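Local coordinates for protein endo-arabinase (Bacteroides thetaiotaomicron, PDB 5C0P) that probably hydrolyses the glycosidic linkages of L-arabinan as an endo-arabinase of glycoside hydrolase family 43, at residues 51-56 against 61-66; 32-37 against 113-118; 66-69 against 73-76. All blocks are in the same frame, centred on the assembly; numbering follows the deposited sequence.

Contact 1. Residues 51-56 against 61-66; sequences RVYKSK and WKDEGY
Arg51 grips Asp63 side-on across this antiparallel hairpin. Its NE gives a nearly straight bond to Asp63 OD1 (2.9 Å, 173°) and NH1 one to Asp63 OD2 (2.8 Å). The acceptors lie near the guanidinium plane, yet both are met from above the carboxylate plane. Arg51 CG is anti to the backbone N (chi1 -176°) and the chain bends at chi2 (93°), carrying CD to 3.5 Å from Tyr66 CE1. Asp63 OD1 takes a second donor, Gly65 N, from the opposite face; this bond makes an Asx turn that helps hold the carboxylate. With an alanine here, Asp63 would probably lose its charge mate and Tyr66 CE1 the CD methylene packed on it. On the other face of the sheet, Lys54 NZ meets Glu64 OE2 at 2.9 Å and has Glu15 as second carboxylate partner; Lys62 NZ adds a weak bond to Glu64 OE2. Ser55 CB sits 3.4 Å from the centroid of the Trp61 six-membered ring, a CH-pi contact. A beta bulge at Glu64-Gly65 shifts the register: Val52 N bonds to Gly65 O and Glu64 N to Val52 O. The hairpin lies between strand 39-45, beyond 50-55, and strand 19-20, beyond 60-68.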
loop_
_atom_site.group_PDB
_atom_site.type_symbol
_atom_site.label_atom_id
_atom_site.label_comp_id
_atom_site.label_asym_id
_atom_site.label_seq_id
_atom_site.Cartn_x
_atom_site.Cartn_y
_atom_site.Cartn_z
ATOM N N ARG A 51 3.899 4.847 13.976
ATOM C CA ARG A 51 4.679 6.049 14.255
ATOM C C ARG A 51 4.574 6.949 13.032
ATOM O O ARG A 51 4.391 6.463 11.922
ATOM C CB ARG A 51 6.145 5.662 14.496
ATOM C CG ARG A 51 7.080 6.792 14.905
ATOM C CD ARG A 51 7.162 6.887 16.404
ATOM N NE ARG A 51 8.301 7.679 16.869
ATOM C CZ ARG A 51 9.348 7.166 17.506
ATOM N NH1 ARG A 51 10.338 7.956 17.903
ATOM N NH2 ARG A 51 9.403 5.862 17.752
ATOM N N VAL A 52 4.674 8.262 13.225
ATOM C CA VAL A 52 4.618 9.169 12.088
ATOM C C VAL A 52 5.782 10.158 12.098
ATOM O O VAL A 52 6.066 10.797 13.106
ATOM C CB VAL A 52 3.249 9.902 12.014
ATOM C CG1 VAL A 52 2.920 10.609 13.329
ATOM C CG2 VAL A 52 3.225 10.868 10.835
ATOM N N TYR A 53 6.472 10.243 10.966
ATOM C CA TYR A 53 7.499 11.255 10.763
ATOM C C TYR A 53 6.984 12.258 9.743
ATOM O O TYR A 53 6.144 11.925 8.913
ATOM C CB TYR A 53 8.787 10.621 10.239
ATOM C CG TYR A 53 9.616 9.846 11.256
ATOM C CD1 TYR A 53 9.195 9.659 12.576
ATOM C CD2 TYR A 53 10.847 9.324 10.895
ATOM C CE1 TYR A 53 9.991 8.954 13.497
ATOM C CE2 TYR A 53 11.635 8.626 11.801
ATOM C CZ TYR A 53 11.208 8.448 13.095
ATOM O OH TYR A 53 12.021 7.747 13.970
ATOM N N LYS A 54 7.504 13.479 9.799
ATOM C CA LYS A 54 7.022 14.570 8.962
ATOM C C LYS A 54 8.215 15.248 8.301
ATOM O O LYS A 54 9.305 15.267 8.869
ATOM C CB LYS A 54 6.287 15.581 9.842
ATOM C CG LYS A 54 5.619 16.738 9.115
ATOM C CD LYS A 54 4.923 17.671 10.117
ATOM C CE LYS A 54 5.906 18.533 10.895
ATOM N NZ LYS A 54 5.222 19.421 11.886
ATOM N N SER A 55 8.012 15.794 7.102
ATOM C CA SER A 55 9.109 16.415 6.351
ATOM C C SER A 55 8.613 17.557 5.474
ATOM O O SER A 55 7.501 17.496 4.948
ATOM C CB SER A 55 9.796 15.382 5.465
ATOM O OG SER A 55 10.906 15.953 4.784
ATOM N N LYS A 56 9.434 18.597 5.317
ATOM C CA LYS A 56 9.125 19.669 4.382
ATOM C C LYS A 56 9.497 19.299 2.953
ATOM O O LYS A 56 8.957 19.878 2.018
ATOM C CB LYS A 56 9.872 20.958 4.742
ATOM C CG LYS A 56 9.486 21.605 6.060
ATOM C CD LYS A 56 10.426 22.779 6.333
ATOM C CE LYS A 56 10.049 23.583 7.565
ATOM N NZ LYS A 56 10.975 24.752 7.704
ATOM N N TRP A 61 13.736 14.655 8.188
ATOM C CA TRP A 61 12.485 14.266 8.824
ATOM C C TRP A 61 12.443 14.623 10.303
ATOM O O TRP A 61 13.490 14.787 10.949
ATOM C CB TRP A 61 12.256 12.759 8.631
ATOM C CG TRP A 61 12.076 12.406 7.185
ATOM C CD1 TRP A 61 13.056 12.240 6.244
ATOM C CD2 TRP A 61 10.828 12.228 6.507
ATOM N NE1 TRP A 61 12.485 11.955 5.021
ATOM C CE2 TRP A 61 11.121 11.945 5.156
ATOM C CE3 TRP A 61 9.489 12.292 6.912
ATOM C CZ2 TRP A 61 10.117 11.709 4.204
ATOM C CZ3 TRP A 61 8.494 12.063 5.970
ATOM C CH2 TRP A 61 8.813 11.774 4.632
ATOM N N LYS A 62 11.226 14.738 10.828
ATOM C CA LYS A 62 10.997 15.031 12.238
ATOM C C LYS A 62 10.027 14.010 12.823
ATOM O O LYS A 62 9.024 13.663 12.195
ATOM C CB LYS A 62 10.407 16.440 12.383
ATOM C CG LYS A 62 10.054 16.845 13.801
ATOM C CD LYS A 62 9.306 18.173 13.800
ATOM C CE LYS A 62 8.944 18.604 15.206
ATOM N NZ LYS A 62 8.265 17.515 15.948
ATOM N N ASP A 63 10.330 13.524 14.018
ATOM C CA ASP A 63 9.458 12.595 14.720
ATOM C C ASP A 63 8.244 13.339 15.266
ATOM O O ASP A 63 8.385 14.295 16.037
ATOM C CB ASP A 63 10.242 11.942 15.864
ATOM C CG ASP A 63 9.409 10.967 16.682
ATOM O OD1 ASP A 63 8.381 10.458 16.189
ATOM O OD2 ASP A 63 9.805 10.698 17.839
ATOM N N GLU A 64 7.056 12.903 14.851
ATOM C CA GLU A 64 5.807 13.475 15.343
ATOM C C GLU A 64 5.035 12.502 16.233
ATOM O O GLU A 64 3.861 12.712 16.524
ATOM C CB GLU A 64 4.931 13.942 14.176
ATOM C CG GLU A 64 5.425 15.217 13.504
ATOM C CD GLU A 64 5.264 16.454 14.371
ATOM O OE1 GLU A 64 4.566 16.392 15.406
ATOM O OE2 GLU A 64 5.843 17.498 14.016
ATOM N N GLY A 65 5.703 11.451 16.694
ATOM C CA GLY A 65 5.104 10.577 17.683
ATOM C C GLY A 65 4.243 9.484 17.085
ATOM O O GLY A 65 4.449 9.061 15.947
ATOM N N TYR A 66 3.265 9.020 17.853
ATOM C CA TYR A 66 2.451 7.896 17.411
ATOM C C TYR A 66 1.105 8.358 16.888
ATOM O O TYR A 66 0.390 9.109 17.559
ATOM C CB TYR A 66 2.251 6.904 18.556
ATOM C CG TYR A 66 3.551 6.410 19.137
ATOM C CD1 TYR A 66 4.388 5.578 18.404
ATOM C CD2 TYR A 66 3.946 6.784 20.411
ATOM C CE1 TYR A 66 5.581 5.128 18.931
ATOM C CE2 TYR A 66 5.134 6.337 20.948
ATOM C CZ TYR A 66 5.947 5.510 20.202
ATOM O OH TYR A 66 7.134 5.065 20.738
#

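Contact 2. Residues 32-37 against 113-118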
loop_
_atom_site.group_PDB
_atom_site.type_symbol
_atom_site.label_atom_id
_atom_site.label_comp_id
_atom_site.label_asym_id
_atom_site.label_seq_id
_atom_site.Cartn_x
_atom_site.Cartn_y
_atom_site.Cartn_z
ATOM N N LEU A 32 2.347 10.412 2.392
ATOM C CA LEU A 32 1.183 11.287 2.308
ATOM C C LEU A 32 1.656 12.701 1.984
ATOM O O LEU A 32 2.410 13.294 2.758
ATOM C CB LEU A 32 0.424 11.289 3.634
ATOM C CG LEU A 32 -0.675 12.350 3.781
ATOM C CD1 LEU A 32 -1.832 12.121 2.797
ATOM C CD2 LEU A 32 -1.182 12.356 5.207
ATOM N N VAL A 33 1.240 13.226 0.832
ATOM C CA VAL A 33 1.491 14.625 0.481
ATOM C C VAL A 33 0.281 15.433 0.915
ATOM O O VAL A 33 -0.793 15.326 0.317
ATOM C CB VAL A 33 1.701 14.796 -1.035
ATOM C CG1 VAL A 33 2.073 16.242 -1.369
ATOM C CG2 VAL A 33 2.770 13.854 -1.529
ATOM N N ASP A 34 0.441 16.226 1.971
ATOM C CA ASP A 34 -0.694 16.964 2.504
ATOM C C ASP A 34 -0.592 18.435 2.141
ATOM O O ASP A 34 0.215 19.170 2.715
ATOM C CB ASP A 34 -0.764 16.830 4.019
ATOM C CG ASP A 34 -2.000 17.461 4.584
ATOM O OD1 ASP A 34 -3.102 17.161 4.063
ATOM O OD2 ASP A 34 -1.870 18.289 5.515
ATOM N N LYS A 35 -1.413 18.880 1.196
ATOM C CA LYS A 35 -1.389 20.286 0.814
ATOM C C LYS A 35 -1.840 21.185 1.963
ATOM O O LYS A 35 -1.311 22.286 2.136
ATOM C CB LYS A 35 -2.264 20.520 -0.416
ATOM C CG LYS A 35 -1.835 19.734 -1.632
ATOM C CD LYS A 35 -0.581 20.314 -2.248
ATOM N N LYS A 36 -2.797 20.706 2.752
ATOM C CA LYS A 36 -3.400 21.525 3.804
ATOM C C LYS A 36 -2.361 22.070 4.782
ATOM O O LYS A 36 -2.312 23.281 5.039
ATOM C CB LYS A 36 -4.467 20.726 4.557
ATOM C CG LYS A 36 -5.137 21.484 5.693
ATOM C CD LYS A 36 -6.161 20.597 6.398
ATOM C CE LYS A 36 -6.947 21.375 7.444
ATOM N NZ LYS A 36 -8.077 20.574 7.993
ATOM N N THR A 37 -1.515 21.181 5.296
ATOM C CA THR A 37 -0.460 21.571 6.230
ATOM C C THR A 37 0.864 21.795 5.509
ATOM O O THR A 37 1.861 22.183 6.128
ATOM C CB THR A 37 -0.262 20.523 7.342
ATOM O OG1 THR A 37 0.141 19.266 6.770
ATOM C CG2 THR A 37 -1.565 20.344 8.129
ATOM N N ASP A 113 -8.812 13.787 12.069
ATOM C CA ASP A 113 -8.979 15.116 11.494
ATOM C C ASP A 113 -7.630 15.658 11.014
ATOM O O ASP A 113 -7.575 16.669 10.313
ATOM C CB ASP A 113 -9.572 16.076 12.529
ATOM C CG ASP A 113 -11.029 15.785 12.842
ATOM O OD1 ASP A 113 -11.678 15.060 12.066
ATOM O OD2 ASP A 113 -11.524 16.305 13.863
ATOM N N SER A 114 -6.549 14.985 11.405
ATOM C CA SER A 114 -5.190 15.477 11.167
ATOM C C SER A 114 -4.367 14.484 10.368
ATOM O O SER A 114 -4.522 13.278 10.535
ATOM C CB SER A 114 -4.488 15.713 12.505
ATOM O OG SER A 114 -3.085 15.880 12.332
ATOM N N PRO A 115 -3.457 14.989 9.510
ATOM C CA PRO A 115 -2.602 14.097 8.723
ATOM C C PRO A 115 -1.600 13.327 9.585
ATOM O O PRO A 115 -1.019 12.354 9.098
ATOM C CB PRO A 115 -1.849 15.066 7.801
ATOM C CG PRO A 115 -1.849 16.364 8.545
ATOM C CD PRO A 115 -3.199 16.410 9.214
ATOM N N LYS A 116 -1.392 13.753 10.831
ATOM C CA LYS A 116 -0.514 12.995 11.725
ATOM C C LYS A 116 -1.262 12.235 12.820
ATOM O O LYS A 116 -0.653 11.781 13.791
ATOM C CB LYS A 116 0.563 13.888 12.340
ATOM C CG LYS A 116 0.042 15.038 13.192
ATOM C CD LYS A 116 1.207 15.827 13.789
ATOM C CE LYS A 116 0.728 16.764 14.877
ATOM N NZ LYS A 116 -0.019 15.998 15.908
ATOM N N GLY A 117 -2.571 12.073 12.657
ATOM C CA GLY A 117 -3.358 11.391 13.673
ATOM C C GLY A 117 -3.640 12.290 14.862
ATOM O O GLY A 117 -3.349 13.489 14.823
ATOM N N PRO A 118 -4.160 11.724 15.964
ATOM C CA PRO A 118 -4.371 10.296 16.227
ATOM C C PRO A 118 -5.561 9.744 15.460
ATOM O O PRO A 118 -6.552 10.452 15.241
ATOM C CB PRO A 118 -4.661 10.260 17.731
ATOM C CG PRO A 118 -5.263 11.603 18.023
ATOM C CD PRO A 118 -4.590 12.567 17.093
HETATM O O HOH W 1 -6.449 18.850 9.513
#
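The Asp34 carboxylate is approached over both faces: Pro115 lies on one, its CG 3.6 Å from Asp34 OD2, and the backbone N of Thr37 comes down on OD2 from the other. This is a blade-to-blade junction of the five-bladed beta-propeller of family 43, where the edge strand 30-34 of one sheet meets the loop after strand 103-112 of the next. With CG anti to the backbone N (chi1 -174°), Asp34 carries its carboxylate toward Pro115. The bond from Thr37 N makes an Asx motif; Thr37 OG1 adds a second bond to Asp34 OD2 at 2.6 Å, on the anti lone pair. Asp34 OD1 is hydrogen-bonded to Tyr92 OH, and the three bonds together hold the buried carboxylate from turning. Pro115 is the wedge: its CB meets Leu32 CD2 at 3.8 Å, and its CG comes 3.9 Å from Thr37 OG1. Tyr41 and Tyr92 also pack on the proline. A type I turn from Ser114 to Gly117, with Lys116 N bonded to Ser114 OG in an ST turn, presents the ring. No direct hydrogen bond joins the segments, but one water does: it accepts from Lys36 NZ at 2.8 Å and donates to Asp113 O at 2.6 Å.

Contact 3. Residues 66-69 against 73-76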
loop_
_atom_site.group_PDB
_atom_site.type_symbol
_atom_site.label_atom_id
_atom_site.label_comp_id
_atom_site.label_asym_id
_atom_site.label_seq_id
_atom_site.Cartn_x
_atom_site.Cartn_y
_atom_site.Cartn_z
ATOM N N TYR A 66 3.265 9.020 17.853
ATOM C CA TYR A 66 2.451 7.896 17.411
ATOM C C TYR A 66 1.105 8.358 16.888
ATOM O O TYR A 66 0.390 9.109 17.559
ATOM C CB TYR A 66 2.251 6.904 18.556
ATOM C CG TYR A 66 3.551 6.410 19.137
ATOM C CD1 TYR A 66 4.388 5.578 18.404
ATOM C CD2 TYR A 66 3.946 6.784 20.411
ATOM C CE1 TYR A 66 5.581 5.128 18.931
ATOM C CE2 TYR A 66 5.134 6.337 20.948
ATOM C CZ TYR A 66 5.947 5.510 20.202
ATOM O OH TYR A 66 7.134 5.065 20.738
ATOM N N SER A 67 0.775 7.906 15.683
ATOM C CA SER A 67 -0.495 8.244 15.060
ATOM C C SER A 67 -1.566 7.201 15.376
ATOM O O SER A 67 -2.754 7.495 15.291
ATOM C CB SER A 67 -0.337 8.415 13.551
ATOM O OG SER A 67 0.149 7.220 12.952
ATOM N N PHE A 68 -1.159 5.982 15.731
ATOM C CA PHE A 68 -2.126 4.985 16.200
ATOM C C PHE A 68 -1.554 4.006 17.210
ATOM O O PHE A 68 -0.595 3.282 16.917
ATOM C CB PHE A 68 -2.753 4.184 15.043
ATOM C CG PHE A 68 -3.778 3.184 15.507
ATOM C CD1 PHE A 68 -4.892 3.619 16.214
ATOM C CD2 PHE A 68 -3.635 1.828 15.262
ATOM C CE1 PHE A 68 -5.843 2.729 16.675
ATOM C CE2 PHE A 68 -4.599 0.921 15.722
ATOM C CZ PHE A 68 -5.698 1.376 16.428
ATOM N N ILE A 69 -2.156 3.992 18.397
ATOM C CA ILE A 69 -1.928 2.957 19.394
ATOM C C ILE A 69 -3.284 2.338 19.663
ATOM O O ILE A 69 -4.211 3.051 20.051
ATOM C CB ILE A 69 -1.458 3.545 20.732
ATOM C CG1 ILE A 69 -0.266 4.482 20.537
ATOM C CG2 ILE A 69 -1.157 2.420 21.733
ATOM C CD1 ILE A 69 1.028 3.770 20.337
ATOM N N ASP A 73 -9.834 -2.774 23.214
ATOM C CA ASP A 73 -11.023 -3.292 22.540
ATOM C C ASP A 73 -10.953 -3.256 21.014
ATOM O O ASP A 73 -11.888 -3.689 20.344
ATOM C CB ASP A 73 -12.298 -2.604 23.045
ATOM C CG ASP A 73 -12.330 -1.115 22.748
ATOM O OD1 ASP A 73 -11.348 -0.565 22.204
ATOM O OD2 ASP A 73 -13.354 -0.479 23.089
ATOM N N PHE A 74 -9.847 -2.768 20.463
ATOM C CA PHE A 74 -9.664 -2.804 19.014
ATOM C C PHE A 74 -9.576 -4.247 18.538
ATOM O O PHE A 74 -8.939 -5.087 19.179
ATOM C CB PHE A 74 -8.403 -2.059 18.616
ATOM C CG PHE A 74 -8.212 -1.935 17.130
ATOM C CD1 PHE A 74 -9.147 -1.273 16.338
ATOM C CD2 PHE A 74 -7.083 -2.460 16.527
ATOM C CE1 PHE A 74 -8.954 -1.144 14.956
ATOM C CE2 PHE A 74 -6.883 -2.341 15.153
ATOM C CZ PHE A 74 -7.824 -1.678 14.365
ATOM N N TRP A 75 -10.208 -4.535 17.404
ATOM C CA TRP A 75 -10.330 -5.905 16.937
ATOM C C TRP A 75 -9.002 -6.562 16.608
ATOM O O TRP A 75 -8.870 -7.779 16.739
ATOM C CB TRP A 75 -11.221 -5.962 15.693
ATOM C CG TRP A 75 -10.551 -5.479 14.429
ATOM C CD1 TRP A 75 -10.544 -4.204 13.941
ATOM C CD2 TRP A 75 -9.821 -6.274 13.480
ATOM N NE1 TRP A 75 -9.835 -4.148 12.763
ATOM C CE2 TRP A 75 -9.387 -5.405 12.454
ATOM C CE3 TRP A 75 -9.485 -7.631 13.402
ATOM C CZ2 TRP A 75 -8.638 -5.854 11.355
ATOM C CZ3 TRP A 75 -8.735 -8.074 12.312
ATOM C CH2 TRP A 75 -8.323 -7.192 11.304
ATOM N N GLY A 76 -8.037 -5.768 16.153
ATOM C CA GLY A 76 -6.801 -6.319 15.622
ATOM C C GLY A 76 -5.594 -5.944 16.456
ATOM O O GLY A 76 -4.989 -4.899 16.250
#
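Where the chain leaves strand 60-68 of one propeller sheet and heads for strand 78-88 of the next, Phe68 and Phe74 close the connection with a T-shaped (edge-to-face) pair. The edge of Phe68 is directed at the face of Phe74. Phe68 CZ stands 4.0 Å above the Phe74 plane, over the ring centre, and Phe68 CE2 is 4.0 Å from Phe74 CE2. Ring centroids are 5.2 Å apart and the planes are turned by 74°. In both residues CG is anti to the backbone N (chi1 -178° in Phe68, -174° in Phe74), which extends each ring from its CA across the gap between the backbones. On the opposite face of Phe74 lies Trp75 CD1, offset toward the rim, so atoms of Phe68 and Trp75 lie on the two faces of the ring. Phe98 makes a further edge-to-face contact with Phe74, and Leu94 and Leu110 pack on Phe68, so strands of the following sheet complete this apolar cluster. The chain turns a corner at Ser67, and Ser67 and Phe68 both face Ile50. That is a classic beta bulge, here followed by an edge-to-face aromatic pair at the crossing from one propeller blade to the next.

In the fold
Contact 1 lies within one sheet and is partly exposed, so it combines the backbone ladder with salt bridges on both sheet faces. Contacts 2 and 3 are buried and smaller. Contact 2 joins that sheet to a loop of its successor through a proline set against a carboxylate and a leucine; contact 3 joins it to the connection leading into the next sheet, through aromatic carbon alone. Neither has a direct hydrogen bond between its segments. Strand 60-68 serves contacts 1 and 3, which share Tyr66, while contact 2 uses strand 30-34 at the other side of the same sheet. The 113-118 loop ties all three together: Lys116 CD packs on Glu64 OE1, and Lys116 O on Ser67 CB and Val52 CG1.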